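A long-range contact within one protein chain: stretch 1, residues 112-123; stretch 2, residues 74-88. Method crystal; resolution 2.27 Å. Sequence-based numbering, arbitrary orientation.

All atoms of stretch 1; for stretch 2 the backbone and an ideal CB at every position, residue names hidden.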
# COMPACT_ATOMS: atom_id res chain seq x y z
N SER A 112 -20.28 -5.85 3.27
CA SER A 112 -20.56 -5.72 4.69
C SER A 112 -20.50 -7.07 5.41
O SER A 112 -20.12 -7.14 6.57
CB SER A 112 -21.92 -5.05 4.93
OG SER A 112 -22.97 -5.73 4.26
N SER A 113 -20.86 -8.14 4.71
CA SER A 113 -20.82 -9.47 5.33
C SER A 113 -19.39 -9.84 5.73
O SER A 113 -19.15 -10.24 6.87
CB SER A 113 -21.36 -10.53 4.38
OG SER A 113 -22.74 -10.32 4.14
N PHE A 114 -18.46 -9.71 4.79
CA PHE A 114 -17.07 -10.05 5.05
C PHE A 114 -16.47 -9.14 6.12
O PHE A 114 -15.68 -9.59 6.95
CB PHE A 114 -16.24 -10.02 3.76
CG PHE A 114 -16.41 -11.25 2.90
CD1 PHE A 114 -17.45 -11.36 1.99
CD2 PHE A 114 -15.54 -12.33 3.04
CE1 PHE A 114 -17.63 -12.52 1.24
CE2 PHE A 114 -15.71 -13.50 2.29
CZ PHE A 114 -16.76 -13.59 1.39
N ALA A 115 -16.84 -7.86 6.11
CA ALA A 115 -16.32 -6.94 7.13
C ALA A 115 -16.80 -7.39 8.51
O ALA A 115 -16.01 -7.43 9.46
CB ALA A 115 -16.79 -5.51 6.85
N ALA A 116 -18.09 -7.73 8.61
CA ALA A 116 -18.68 -8.21 9.87
C ALA A 116 -17.99 -9.49 10.34
O ALA A 116 -17.65 -9.63 11.51
CB ALA A 116 -20.18 -8.47 9.68
N LEU A 117 -17.79 -10.43 9.42
CA LEU A 117 -17.12 -11.67 9.77
C LEU A 117 -15.71 -11.37 10.28
O LEU A 117 -15.26 -11.95 11.27
CB LEU A 117 -17.02 -12.60 8.55
CG LEU A 117 -16.22 -13.89 8.77
CD1 LEU A 117 -16.74 -14.63 10.00
CD2 LEU A 117 -16.33 -14.78 7.54
N THR A 118 -15.00 -10.47 9.60
CA THR A 118 -13.66 -10.13 10.02
C THR A 118 -13.65 -9.58 11.44
O THR A 118 -12.85 -9.99 12.28
CB THR A 118 -13.02 -9.08 9.09
OG1 THR A 118 -12.94 -9.60 7.75
CG2 THR A 118 -11.62 -8.73 9.58
N LYS A 119 -14.55 -8.63 11.70
CA LYS A 119 -14.66 -8.01 13.02
C LYS A 119 -15.03 -9.01 14.10
O LYS A 119 -14.42 -9.03 15.17
CB LYS A 119 -15.68 -6.86 12.97
CG LYS A 119 -15.26 -5.77 12.00
CD LYS A 119 -16.37 -4.77 11.69
CE LYS A 119 -16.62 -3.81 12.84
NZ LYS A 119 -17.51 -2.69 12.41
N CYS A 120 -16.03 -9.84 13.83
CA CYS A 120 -16.45 -10.83 14.82
C CYS A 120 -15.36 -11.87 15.09
O CYS A 120 -15.09 -12.21 16.25
CB CYS A 120 -17.73 -11.52 14.36
SG CYS A 120 -18.53 -12.52 15.64
N ALA A 121 -14.73 -12.38 14.04
CA ALA A 121 -13.69 -13.39 14.20
C ALA A 121 -12.49 -12.79 14.94
O ALA A 121 -11.85 -13.45 15.76
CB ALA A 121 -13.25 -13.95 12.83
N SER A 122 -12.21 -11.52 14.64
CA SER A 122 -11.10 -10.83 15.28
C SER A 122 -11.33 -10.78 16.78
O SER A 122 -10.41 -11.02 17.56
CB SER A 122 -10.94 -9.42 14.72
OG SER A 122 -10.37 -9.46 13.43
N ILE A 123 -12.56 -10.47 17.17
CA ILE A 123 -12.91 -10.39 18.58
C ILE A 123 -12.83 -11.78 19.18
O ILE A 123 -12.07 -12.02 20.12
CB ILE A 123 -14.33 -9.81 18.76
CG1 ILE A 123 -14.34 -8.35 18.30
CG2 ILE A 123 -14.78 -9.94 20.21
CD1 ILE A 123 -15.70 -7.71 18.31
N UNK A 74 -18.35 -21.12 0.17
CA UNK A 74 -16.94 -21.44 0.09
C UNK A 74 -16.06 -20.25 0.45
O UNK A 74 -15.13 -20.37 1.25
CB UNK A 74 -16.60 -21.94 -1.32
N UNK A 75 -16.36 -19.10 -0.15
CA UNK A 75 -15.60 -17.88 0.09
C UNK A 75 -15.70 -17.42 1.54
O UNK A 75 -14.71 -17.04 2.15
CB UNK A 75 -16.09 -16.77 -0.84
N UNK A 76 -16.91 -17.47 2.09
CA UNK A 76 -17.15 -17.01 3.46
C UNK A 76 -16.44 -17.87 4.50
O UNK A 76 -15.82 -17.34 5.43
CB UNK A 76 -18.65 -17.00 3.75
N UNK A 77 -16.53 -19.19 4.36
CA UNK A 77 -15.88 -20.11 5.28
C UNK A 77 -14.36 -20.00 5.13
O UNK A 77 -13.63 -19.89 6.12
CB UNK A 77 -16.35 -21.55 5.03
N UNK A 78 -13.87 -19.99 3.89
CA UNK A 78 -12.42 -19.85 3.68
C UNK A 78 -11.90 -18.61 4.39
O UNK A 78 -10.78 -18.61 4.91
CB UNK A 78 -12.09 -19.78 2.19
N UNK A 79 -12.69 -17.54 4.42
CA UNK A 79 -12.24 -16.32 5.08
C UNK A 79 -12.12 -16.54 6.58
O UNK A 79 -11.22 -15.99 7.22
CB UNK A 79 -13.20 -15.16 4.79
N UNK A 80 -13.01 -17.35 7.16
CA UNK A 80 -12.92 -17.61 8.58
C UNK A 80 -11.66 -18.43 8.83
O UNK A 80 -10.89 -18.14 9.74
CB UNK A 80 -14.17 -18.33 9.09
N UNK A 81 -11.44 -19.45 8.00
CA UNK A 81 -10.25 -20.31 8.12
C UNK A 81 -9.02 -19.42 8.08
O UNK A 81 -8.11 -19.54 8.90
CB UNK A 81 -10.20 -21.36 7.01
N UNK A 82 -9.02 -18.52 7.10
CA UNK A 82 -7.92 -17.58 6.91
C UNK A 82 -7.70 -16.80 8.20
O UNK A 82 -6.56 -16.64 8.65
CB UNK A 82 -8.20 -16.63 5.74
N UNK A 83 -8.78 -16.34 8.81
CA UNK A 83 -8.67 -15.57 10.04
C UNK A 83 -8.18 -16.43 11.20
O UNK A 83 -7.37 -15.98 12.01
CB UNK A 83 -10.02 -14.94 10.39
N UNK A 84 -8.65 -17.66 11.27
CA UNK A 84 -8.24 -18.56 12.34
C UNK A 84 -6.75 -18.87 12.24
O UNK A 84 -6.05 -18.95 13.26
CB UNK A 84 -9.06 -19.85 12.29
N UNK A 85 -6.27 -19.04 11.02
CA UNK A 85 -4.86 -19.33 10.82
C UNK A 85 -4.02 -18.11 11.19
O UNK A 85 -2.92 -18.25 11.73
CB UNK A 85 -4.59 -19.75 9.37
N UNK A 86 -4.54 -16.92 10.92
CA UNK A 86 -3.81 -15.70 11.26
C UNK A 86 -3.57 -15.65 12.77
O UNK A 86 -2.51 -15.21 13.22
CB UNK A 86 -4.58 -14.46 10.79
N UNK A 87 -4.55 -16.10 13.54
CA UNK A 87 -4.45 -16.12 15.00
C UNK A 87 -3.86 -17.43 15.51
O UNK A 87 -3.62 -17.58 16.71
CB UNK A 87 -5.83 -15.89 15.63
N UNK A 88 -3.63 -18.38 14.61
CA UNK A 88 -3.08 -19.67 15.01
C UNK A 88 -4.06 -20.49 15.84
O UNK A 88 -3.66 -21.24 16.73
CB UNK A 88 -1.79 -19.46 15.80

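The two helices run in the same general direction, their axes 33° apart and 10.0 Å at closest approach.

At position 74 the ideal CB finds nothing of stretch 1 nearby, and almost any helix-compatible residue would serve; it is Lys-74. Position 75 points sideways, its ideal CB 3.9 Å from Phe-114 CZ. A side chain with an aliphatic base could cover that ring edge and then run outward. The residue is Arg-75, whose backbone O also lies 3.7 Å from Phe-114 CE2.

Position 76 also points sideways, with its ideal CB 4.6 Å from Phe-114 CZ and 5.0 Å from Leu-117 CD2. A long or flat apolar side chain, such as leucine, methionine or an aromatic, could turn into this apolar surface. Phe-76 does so with chi1 at -145°, between the usual wells. Its edge meets the face of Phe-114, while Leu-117 CD2 sits over its own face, 3.8 Å from the Phe-76 ring centroid.

Positions 77 and 78 have no neighbour in stretch 1 and leave the choice open; they are Ile-77 and Asp-78.

Position 79 points toward stretch 1, between Phe-114 and Leu-117, with the Thr-118 hydroxyl farther along. Apolar residues would suit the near part, but a side chain with a polar end could also reach OG1. His-79 combines both: its NE2 donates to Thr-118 OG1 at 2.8 Å, and the edge of Phe-114 approaches its ring face. Thr-118 OG1 in turn donates to Phe-114 O, so the hydroxyl links the histidine to the helix backbone.

Position 80 points sideways, its ideal CB 4.4 Å from Leu-117 CD2, which favours an aliphatic residue. Leu-80 places CD1 3.8 Å from Ala-121 CB.

Stretch 1 sets no demand at 81, where many residues would serve; it is Val-81. Position 82 points toward stretch 1 but from too far to touch it at CB, so a long chain, polar or apolar, would suit. Arg-82 directs NH1 to His-79 ND1, a 3.1 Å hydrogen bond that leaves NE2 free to donate across the contact.

Position 83 points toward the small Ala-121, its ideal CB 4.2 Å from Ala-121 CB, and a branched aliphatic side chain would fit. Leu-83 CD1 packs 3.5 Å from Ala-121 CB and 3.7 Å from Thr-118 CA.

Positions 84, 85 and 86 are equally unconstrained by stretch 1; they are Lys-84, Glu-85 and Tyr-86. Position 87 points toward stretch 1 from farther off, so a long side chain is needed; Phe-87 CZ reaches Ser-122 O at 3.8 Å. Position 88 has phi of 68°, which favours glycine, and Gly-88 closes the helix in a Schellman motif.

Stretch 2 (74-88) KRFIDHLVRLKEYFG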
# COMPACT_ATOMS: atom_id res chain seq x y z
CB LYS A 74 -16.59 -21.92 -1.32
CG LYS A 74 -15.11 -21.99 -1.58
CD LYS A 74 -14.83 -22.20 -3.05
CE LYS A 74 -13.60 -21.45 -3.49
NZ LYS A 74 -13.90 -20.00 -3.61
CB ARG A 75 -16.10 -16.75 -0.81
CG ARG A 75 -15.98 -17.02 -2.30
CD ARG A 75 -14.56 -16.78 -2.79
NE ARG A 75 -14.14 -15.39 -2.59
CZ ARG A 75 -12.95 -14.92 -2.96
NH1 ARG A 75 -12.06 -15.72 -3.54
NH2 ARG A 75 -12.65 -13.65 -2.74
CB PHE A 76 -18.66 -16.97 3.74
CG PHE A 76 -19.08 -15.85 4.66
CD1 PHE A 76 -18.73 -14.53 4.38
CD2 PHE A 76 -19.85 -16.10 5.80
CE1 PHE A 76 -19.12 -13.48 5.21
CE2 PHE A 76 -20.25 -15.07 6.64
CZ PHE A 76 -19.89 -13.75 6.34
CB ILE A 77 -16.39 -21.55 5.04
CG1 ILE A 77 -17.81 -21.68 5.61
CG2 ILE A 77 -15.46 -22.57 5.69
CD1 ILE A 77 -18.50 -23.02 5.34
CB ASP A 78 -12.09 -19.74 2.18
CG ASP A 78 -12.10 -21.07 1.47
OD1 ASP A 78 -12.11 -22.11 2.16
OD2 ASP A 78 -12.08 -21.07 0.22
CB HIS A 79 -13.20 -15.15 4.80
CG HIS A 79 -12.69 -13.84 5.32
ND1 HIS A 79 -11.52 -13.28 4.88
CD2 HIS A 79 -13.19 -13.00 6.25
CE1 HIS A 79 -11.31 -12.14 5.52
NE2 HIS A 79 -12.31 -11.95 6.37
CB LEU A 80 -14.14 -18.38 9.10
CG LEU A 80 -14.07 -18.75 10.60
CD1 LEU A 80 -13.78 -17.47 11.39
CD2 LEU A 80 -15.37 -19.41 11.09
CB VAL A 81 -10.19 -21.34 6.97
CG1 VAL A 81 -8.84 -22.05 6.96
CG2 VAL A 81 -11.32 -22.35 7.10
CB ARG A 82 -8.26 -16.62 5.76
CG ARG A 82 -7.33 -15.42 5.61
CD ARG A 82 -7.72 -14.54 4.41
NE ARG A 82 -7.76 -15.33 3.18
CZ ARG A 82 -8.85 -15.54 2.46
NH1 ARG A 82 -10.02 -15.01 2.81
NH2 ARG A 82 -8.79 -16.32 1.39
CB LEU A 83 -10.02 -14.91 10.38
CG LEU A 83 -10.49 -13.90 9.32
CD1 LEU A 83 -11.85 -13.34 9.69
CD2 LEU A 83 -9.47 -12.77 9.20
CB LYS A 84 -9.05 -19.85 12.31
CG LYS A 84 -10.51 -19.67 12.64
CD LYS A 84 -11.22 -21.01 12.77
CE LYS A 84 -11.19 -21.80 11.47
NZ LYS A 84 -12.00 -23.04 11.60
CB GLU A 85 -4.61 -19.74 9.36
CG GLU A 85 -5.48 -20.91 8.94
CD GLU A 85 -5.29 -21.31 7.50
OE1 GLU A 85 -5.12 -20.42 6.63
OE2 GLU A 85 -5.33 -22.53 7.23
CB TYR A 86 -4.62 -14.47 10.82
CG TYR A 86 -4.03 -13.14 11.25
CD1 TYR A 86 -2.89 -12.61 10.63
CD2 TYR A 86 -4.61 -12.41 12.29
CE1 TYR A 86 -2.35 -11.38 11.03
CE2 TYR A 86 -4.08 -11.18 12.70
CZ TYR A 86 -2.95 -10.67 12.06
OH TYR A 86 -2.43 -9.46 12.46
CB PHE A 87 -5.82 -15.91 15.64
CG PHE A 87 -6.28 -14.48 15.66
CD1 PHE A 87 -6.03 -13.67 16.76
CD2 PHE A 87 -6.97 -13.94 14.57
CE1 PHE A 87 -6.47 -12.35 16.80
CE2 PHE A 87 -7.41 -12.62 14.59
CZ PHE A 87 -7.16 -11.82 15.71
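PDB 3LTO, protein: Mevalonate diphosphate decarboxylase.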